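Local coordinates for protein UDP-galactopyranose mutase (Deinococcus radiodurans, PDB 3HDQ) that probably interconverts UDP-galactopyranose and UDP-galactofuranose, using a bound FAD cofactor, at residues E46-S50 with S51-V55; V162-K166 with V167-L171; T223-F226 with Q227-S231. One frame throughout, in Å; residues are numbered along the deposited sequence.

Interaction 1. Residues E46-S50 with S51-V55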
loop_
_atom_site.group_PDB
_atom_site.type_symbol
_atom_site.label_atom_id
_atom_site.label_comp_id
_atom_site.label_asym_id
_atom_site.label_seq_id
_atom_site.Cartn_x
_atom_site.Cartn_y
_atom_site.Cartn_z
ATOM N N GLU A 46 6.787 12.106 12.557
ATOM C CA GLU A 46 7.672 12.820 11.634
ATOM C C GLU A 46 8.488 13.907 12.339
ATOM O O GLU A 46 9.703 14.001 12.149
ATOM C CB GLU A 46 6.874 13.417 10.463
ATOM C CG GLU A 46 7.737 14.073 9.385
ATOM C CD GLU A 46 8.087 15.519 9.707
ATOM O OE1 GLU A 46 7.230 16.241 10.265
ATOM O OE2 GLU A 46 9.218 15.940 9.397
ATOM N N ARG A 47 7.808 14.730 13.140
ATOM C CA ARG A 47 8.464 15.801 13.886
ATOM C C ARG A 47 9.504 15.259 14.865
ATOM O O ARG A 47 10.637 15.711 14.869
ATOM C CB ARG A 47 7.440 16.655 14.633
ATOM C CG ARG A 47 6.519 17.468 13.721
ATOM C CD ARG A 47 7.250 18.659 13.086
ATOM N NE ARG A 47 8.164 18.226 12.035
ATOM C CZ ARG A 47 9.270 18.874 11.688
ATOM N NH1 ARG A 47 10.044 18.400 10.719
ATOM N NH2 ARG A 47 9.604 19.989 12.322
ATOM N N LEU A 48 9.115 14.296 15.694
ATOM C CA LEU A 48 10.041 13.740 16.675
ATOM C C LEU A 48 11.244 13.090 15.961
ATOM O O LEU A 48 12.391 13.231 16.394
ATOM C CB LEU A 48 9.338 12.730 17.593
ATOM C CG LEU A 48 8.600 13.079 18.904
ATOM C CD1 LEU A 48 9.174 14.295 19.634
ATOM C CD2 LEU A 48 7.087 13.187 18.750
ATOM N N ALA A 49 10.974 12.408 14.848
ATOM C CA ALA A 49 12.025 11.723 14.086
ATOM C C ALA A 49 13.074 12.695 13.556
ATOM O O ALA A 49 14.279 12.399 13.569
ATOM C CB ALA A 49 11.421 10.942 12.936
ATOM N N SER A 50 12.606 13.848 13.080
ATOM C CA SER A 50 13.484 14.835 12.473
ATOM C C SER A 50 14.373 15.487 13.532
ATOM O O SER A 50 15.408 16.064 13.209
ATOM C CB SER A 50 12.663 15.909 11.771
ATOM O OG SER A 50 12.118 16.808 12.732
ATOM N N SER A 51 13.959 15.406 14.792
ATOM C CA SER A 51 14.759 15.968 15.875
ATOM C C SER A 51 15.687 14.916 16.476
ATOM O O SER A 51 16.389 15.191 17.445
ATOM C CB SER A 51 13.867 16.570 16.959
ATOM O OG SER A 51 13.107 15.551 17.589
ATOM N N GLY A 52 15.685 13.715 15.902
ATOM C CA GLY A 52 16.642 12.687 16.271
ATOM C C GLY A 52 16.136 11.691 17.302
ATOM O O GLY A 52 16.912 10.937 17.886
ATOM N N GLN A 53 14.829 11.681 17.524
ATOM C CA GLN A 53 14.222 10.735 18.447
ATOM C C GLN A 53 13.869 9.453 17.736
ATOM O O GLN A 53 13.362 9.480 16.619
ATOM C CB GLN A 53 12.957 11.319 19.045
ATOM C CG GLN A 53 13.177 12.635 19.742
ATOM C CD GLN A 53 14.039 12.476 20.966
ATOM O OE1 GLN A 53 13.761 11.642 21.831
ATOM N NE2 GLN A 53 15.106 13.258 21.042
ATOM N N ARG A 54 14.124 8.329 18.386
ATOM C CA ARG A 54 13.732 7.037 17.845
ATOM C C ARG A 54 12.253 6.774 18.078
ATOM O O ARG A 54 11.760 6.859 19.204
ATOM C CB ARG A 54 14.567 5.923 18.470
ATOM C CG ARG A 54 15.962 5.835 17.890
ATOM C CD ARG A 54 16.900 5.146 18.849
ATOM N NE ARG A 54 16.739 3.698 18.845
ATOM C CZ ARG A 54 17.144 2.912 19.833
ATOM N NH1 ARG A 54 17.723 3.440 20.906
ATOM N NH2 ARG A 54 16.965 1.601 19.753
ATOM N N VAL A 55 11.550 6.438 17.010
ATOM C CA VAL A 55 10.113 6.282 17.091
ATOM C C VAL A 55 9.652 4.885 16.680
ATOM O O VAL A 55 10.086 4.351 15.670
ATOM C CB VAL A 55 9.412 7.359 16.232
ATOM C CG1 VAL A 55 7.902 7.203 16.295
ATOM C CG2 VAL A 55 9.836 8.749 16.706
#
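L48 and A49 receive the chain as it turns back past the end of helix 39-50: Q53 N bonds to L48 O (3.1 Å) and G52 N to A49 O (3.0 Å), the two bonds of a Schellman motif. It closes the helix of the first beta-alpha-beta unit of the Rossmann-like FAD-binding region and sends the chain into strand 55-58. G52 makes the reversal at phi 96°, where any CB would jam against the carbonyl O of S51. L48 O is gripped three times, by Q53 N, by S51 N from above its carbonyl plane, and by the hydroxyl of S51, whose OG lies 2.7 Å from L48 O. With chi1 at 65°, S51 OG sits between its own N and carbonyl carbon, folded back over the last turn. Beside the Schellman turn, L48 CB meets V55 CG2 at 4.1 Å, and L48 goes on to touch Y32 of strand 30-35 and F384 of helix 373-388. On another side of the helix, R47 holds the carboxylate of E46 side-on, and R100 also pairs with that carboxylate. S50 OG bonds to R47 O at 2.8 Å and lies over one face of the R47 guanidinium, 3.3 Å above its plane and offset toward the rim.

Interaction 2. Residues V162-K166 with V167-L171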
loop_
_atom_site.group_PDB
_atom_site.type_symbol
_atom_site.label_atom_id
_atom_site.label_comp_id
_atom_site.label_asym_id
_atom_site.label_seq_id
_atom_site.Cartn_x
_atom_site.Cartn_y
_atom_site.Cartn_z
ATOM N N VAL A 162 -29.191 26.339 17.017
ATOM C CA VAL A 162 -28.335 27.070 16.079
ATOM C C VAL A 162 -28.985 27.238 14.715
ATOM O O VAL A 162 -28.789 28.247 14.050
ATOM C CB VAL A 162 -26.932 26.435 15.867
ATOM C CG1 VAL A 162 -25.862 27.300 16.493
ATOM C CG2 VAL A 162 -26.885 25.019 16.385
ATOM N N VAL A 163 -29.762 26.245 14.311
ATOM C CA VAL A 163 -30.383 26.260 12.997
ATOM C C VAL A 163 -31.714 27.007 13.002
ATOM O O VAL A 163 -31.915 27.942 12.235
ATOM C CB VAL A 163 -30.585 24.822 12.477
ATOM C CG1 VAL A 163 -31.377 24.821 11.164
ATOM C CG2 VAL A 163 -29.227 24.141 12.320
ATOM N N VAL A 164 -32.614 26.598 13.885
ATOM C CA VAL A 164 -33.956 27.167 13.921
ATOM C C VAL A 164 -33.941 28.684 14.191
ATOM O O VAL A 164 -34.849 29.399 13.801
ATOM C CB VAL A 164 -34.846 26.396 14.925
ATOM C CG1 VAL A 164 -34.664 26.924 16.358
ATOM C CG2 VAL A 164 -36.287 26.445 14.499
ATOM N N SER A 165 -32.884 29.173 14.823
ATOM C CA SER A 165 -32.765 30.595 15.138
ATOM C C SER A 165 -32.176 31.413 13.991
ATOM O O SER A 165 -32.082 32.643 14.077
ATOM C CB SER A 165 -31.909 30.795 16.400
ATOM O OG SER A 165 -30.543 30.526 16.142
ATOM N N LYS A 166 -31.775 30.728 12.924
ATOM C CA LYS A 166 -31.184 31.402 11.770
ATOM C C LYS A 166 -32.021 31.281 10.499
ATOM O O LYS A 166 -32.141 32.248 9.740
ATOM C CB LYS A 166 -29.755 30.905 11.524
ATOM C CG LYS A 166 -28.801 31.253 12.650
ATOM C CD LYS A 166 -27.375 30.830 12.356
ATOM C CE LYS A 166 -26.523 31.002 13.611
ATOM N NZ LYS A 166 -25.092 30.700 13.366
ATOM N N VAL A 167 -32.597 30.104 10.269
ATOM C CA VAL A 167 -33.365 29.864 9.048
ATOM C C VAL A 167 -34.754 29.301 9.313
ATOM O O VAL A 167 -35.468 28.929 8.381
ATOM C CB VAL A 167 -32.636 28.895 8.097
ATOM C CG1 VAL A 167 -31.322 29.493 7.635
ATOM C CG2 VAL A 167 -32.431 27.538 8.773
ATOM N N GLY A 168 -35.132 29.218 10.584
ATOM C CA GLY A 168 -36.483 28.834 10.929
ATOM C C GLY A 168 -36.747 27.346 10.904
ATOM O O GLY A 168 -35.869 26.537 10.631
ATOM N N ARG A 169 -38.001 27.000 11.150
ATOM C CA ARG A 169 -38.407 25.636 11.443
ATOM C C ARG A 169 -38.592 24.746 10.198
ATOM O O ARG A 169 -38.316 23.548 10.239
ATOM C CB ARG A 169 -39.685 25.690 12.287
ATOM C CG ARG A 169 -40.265 24.353 12.668
ATOM C CD ARG A 169 -39.435 23.645 13.713
ATOM N NE ARG A 169 -39.060 24.494 14.847
ATOM C CZ ARG A 169 -38.460 24.031 15.939
ATOM N NH1 ARG A 169 -38.188 22.734 16.039
ATOM N NH2 ARG A 169 -38.126 24.852 16.927
ATOM N N ASP A 170 -39.054 25.316 9.092
ATOM C CA ASP A 170 -39.231 24.507 7.878
ATOM C C ASP A 170 -37.895 24.090 7.238
ATOM O O ASP A 170 -37.703 22.933 6.862
ATOM C CB ASP A 170 -40.096 25.235 6.848
ATOM C CG ASP A 170 -40.525 24.327 5.718
ATOM O OD1 ASP A 170 -40.407 24.723 4.538
ATOM O OD2 ASP A 170 -40.969 23.202 6.014
ATOM N N LEU A 171 -36.971 25.033 7.114
ATOM C CA LEU A 171 -35.672 24.734 6.532
ATOM C C LEU A 171 -34.906 23.770 7.429
ATOM O O LEU A 171 -34.188 22.887 6.951
ATOM C CB LEU A 171 -34.892 26.026 6.289
ATOM C CG LEU A 171 -35.459 26.828 5.116
ATOM C CD1 LEU A 171 -34.763 28.182 5.013
ATOM C CD2 LEU A 171 -35.330 26.017 3.808
#
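Helix 159-184 kinks where V163 and V164 meet V167-R169, and the short axes before and after the bend lie at 103° to each other. The last full-strength bond before the bend runs from V167 N to V163 O, 3.0 Å and nearly straight at 168°; V163 O also accepts from K166 N. The next, G168 N to V164 O at 3.2 Å, is weak, and G168 then takes a positive phi, after which the amides of R169 and D170 have no bond to the preceding turn. V167 CG2, set between its own N and carbonyl carbon, reaches back to V163 CG1 at 3.8 Å, while the V167 side chain also rests on F146 of helix 139-149. Cutting V167 back to an alanine is likely to open a gap beside V163 CG1 and to deprive F146 of part of its cover. Across the bend V164 CG2 lies over one face of the R169 guanidinium, 3.4 Å from R169 NE. The R169 chain, bent at chi2 and chi3, folds back to this methyl, and its charge pairs with E160 and E151. V163 in turn touches F176, a UDP-galactose-binding residue, so this kink at a glycine of positive phi, in a long helix, backs the substrate site.

Interaction 3. Residues T223-F226 with Q227-S231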
loop_
_atom_site.group_PDB
_atom_site.type_symbol
_atom_site.label_atom_id
_atom_site.label_comp_id
_atom_site.label_asym_id
_atom_site.label_seq_id
_atom_site.Cartn_x
_atom_site.Cartn_y
_atom_site.Cartn_z
ATOM N N THR A 223 -2.317 8.166 1.111
ATOM C CA THR A 223 -1.401 7.102 1.497
ATOM C C THR A 223 0.031 7.399 1.060
ATOM O O THR A 223 0.972 7.279 1.861
ATOM C CB THR A 223 -1.894 5.732 1.001
ATOM O OG1 THR A 223 -3.113 5.424 1.678
ATOM C CG2 THR A 223 -0.868 4.633 1.283
ATOM N N ARG A 224 0.186 7.805 -0.195
ATOM C CA ARG A 224 1.470 8.281 -0.691
ATOM C C ARG A 224 2.054 9.386 0.201
ATOM O O ARG A 224 3.237 9.365 0.522
ATOM C CB ARG A 224 1.333 8.761 -2.140
ATOM C CG ARG A 224 1.066 7.616 -3.111
ATOM C CD ARG A 224 2.352 6.884 -3.439
ATOM N NE ARG A 224 3.298 7.824 -4.038
ATOM C CZ ARG A 224 3.286 8.171 -5.324
ATOM N NH1 ARG A 224 2.387 7.644 -6.153
ATOM N NH2 ARG A 224 4.177 9.045 -5.783
ATOM N N MET A 225 1.216 10.339 0.607
ATOM C CA MET A 225 1.645 11.437 1.471
ATOM C C MET A 225 2.120 10.896 2.827
ATOM O O MET A 225 3.213 11.226 3.297
ATOM C CB MET A 225 0.498 12.446 1.671
ATOM C CG MET A 225 0.825 13.602 2.617
ATOM S SD MET A 225 -0.640 14.525 3.116
ATOM C CE MET A 225 -1.316 13.401 4.333
ATOM N N PHE A 226 1.289 10.060 3.444
ATOM C CA PHE A 226 1.658 9.405 4.689
ATOM C C PHE A 226 2.968 8.622 4.586
ATOM O O PHE A 226 3.797 8.701 5.483
ATOM C CB PHE A 226 0.516 8.520 5.201
ATOM C CG PHE A 226 -0.530 9.288 5.966
ATOM C CD1 PHE A 226 -1.717 9.656 5.367
ATOM C CD2 PHE A 226 -0.301 9.678 7.275
ATOM C CE1 PHE A 226 -2.673 10.382 6.069
ATOM C CE2 PHE A 226 -1.255 10.397 7.985
ATOM C CZ PHE A 226 -2.443 10.753 7.380
ATOM N N GLN A 227 3.159 7.883 3.496
ATOM C CA GLN A 227 4.395 7.123 3.322
ATOM C C GLN A 227 5.622 8.026 3.392
ATOM O O GLN A 227 6.597 7.686 4.059
ATOM C CB GLN A 227 4.371 6.288 2.026
ATOM C CG GLN A 227 3.507 5.029 2.162
ATOM C CD GLN A 227 3.185 4.327 0.837
ATOM O OE1 GLN A 227 3.560 4.785 -0.244
ATOM N NE2 GLN A 227 2.470 3.201 0.929
ATOM N N ASN A 228 5.565 9.177 2.722
ATOM C CA ASN A 228 6.631 10.178 2.822
ATOM C C ASN A 228 6.838 10.686 4.263
ATOM O O ASN A 228 7.974 10.891 4.705
ATOM C CB ASN A 228 6.369 11.367 1.877
ATOM C CG ASN A 228 6.427 10.979 0.392
ATOM O OD1 ASN A 228 7.126 10.035 -0.006
ATOM N ND2 ASN A 228 5.690 11.719 -0.432
ATOM N N MET A 229 5.741 10.880 4.995
ATOM C CA MET A 229 5.804 11.361 6.379
ATOM C C MET A 229 6.511 10.381 7.326
ATOM O O MET A 229 7.173 10.783 8.283
ATOM C CB MET A 229 4.395 11.640 6.901
ATOM C CG MET A 229 4.093 13.095 7.196
ATOM S SD MET A 229 2.350 13.349 7.643
ATOM C CE MET A 229 1.668 13.306 6.014
ATOM N N LEU A 230 6.364 9.092 7.052
ATOM C CA LEU A 230 6.909 8.062 7.931
ATOM C C LEU A 230 8.194 7.447 7.370
ATOM O O LEU A 230 8.619 6.385 7.817
ATOM C CB LEU A 230 5.860 6.967 8.163
ATOM C CG LEU A 230 4.485 7.419 8.675
ATOM C CD1 LEU A 230 3.556 6.225 8.851
ATOM C CD2 LEU A 230 4.637 8.162 9.975
ATOM N N SER A 231 8.817 8.119 6.408
ATOM C CA SER A 231 9.966 7.545 5.704
ATOM C C SER A 231 11.299 7.622 6.450
ATOM O O SER A 231 12.220 6.863 6.142
ATOM C CB SER A 231 10.127 8.184 4.316
ATOM O OG SER A 231 10.428 9.559 4.445
HETATM O O HOH W 1 5.267 8.372 -1.535
HETATM O O HOH W 2 5.640 11.046 -3.640
#
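T223 begins the run by accepting Q227 N at its O (2.8 Å), one turn on along helix 222-229. T223 CG2 approaches the amide of Q227, 3.6 Å from Q227 NE2, while T223 OG1 bonds to D70 O. R224 is joined to N228 through its backbone and through water. R224 O accepts N228 N at 3.2 Å and also a bond from a water that accepts from R224 NE, in the plane of the guanidinium, and donates to N228 OD1 (2.9 Å). A second water accepts from both R224 NH2 and N228 ND2. The two waters bridge the bent arginine chain to the asparagine, and each side chain has a further partner: R224 pairs with D74 of the second subunit, N228 ND2 with F101 O. M225 O accepts M229 N in the plane of its carbonyl. The M225 CG is anti to the backbone N (chi1 177°), which lays the M225 chain alongside that of M229, pointing the same way, with M225 CE 3.4 Å from M229 CE, a tight methyl-methyl contact. M229 reaches this place with an unusual, nearly eclipsed chi1 of -114°, perhaps a sign of some strain. F226 completes the turn: its O receives L230 N at 3.0 Å, and M229 SD makes an oblique Met-aromatic contact, 5.2 Å from the F226 ring centroid. At L230 the chain leaves helical geometry and runs on to strand 235-239. The buried side of the helix lies against helix 39-50, with F226 edge-to-face on F39, M225 on F39 as well, and L230 against S42 and A45.

Overall arrangement
Following the chain, the three contacts come in series; none nests in or crosses another, and each closes just a turn or two of local chain. Interaction 1 ends helix 39-50 and delivers the chain to strand 55-58 of the parallel FAD-binding sheet. Interaction 2 bends helix 159-184 on the opposite side of the chain's centre, near the bound UDP-galactose and about 49 Å, centre to centre, from interaction 1. By interaction 3 the chain has returned to the flavin-binding side, where helix 222-229 leads toward strand 235-239 at the sheet's edge. Interactions 1 and 3 touch, E46 CB lying 3.4 Å from M229 O, so two helices far apart in sequence pack together there.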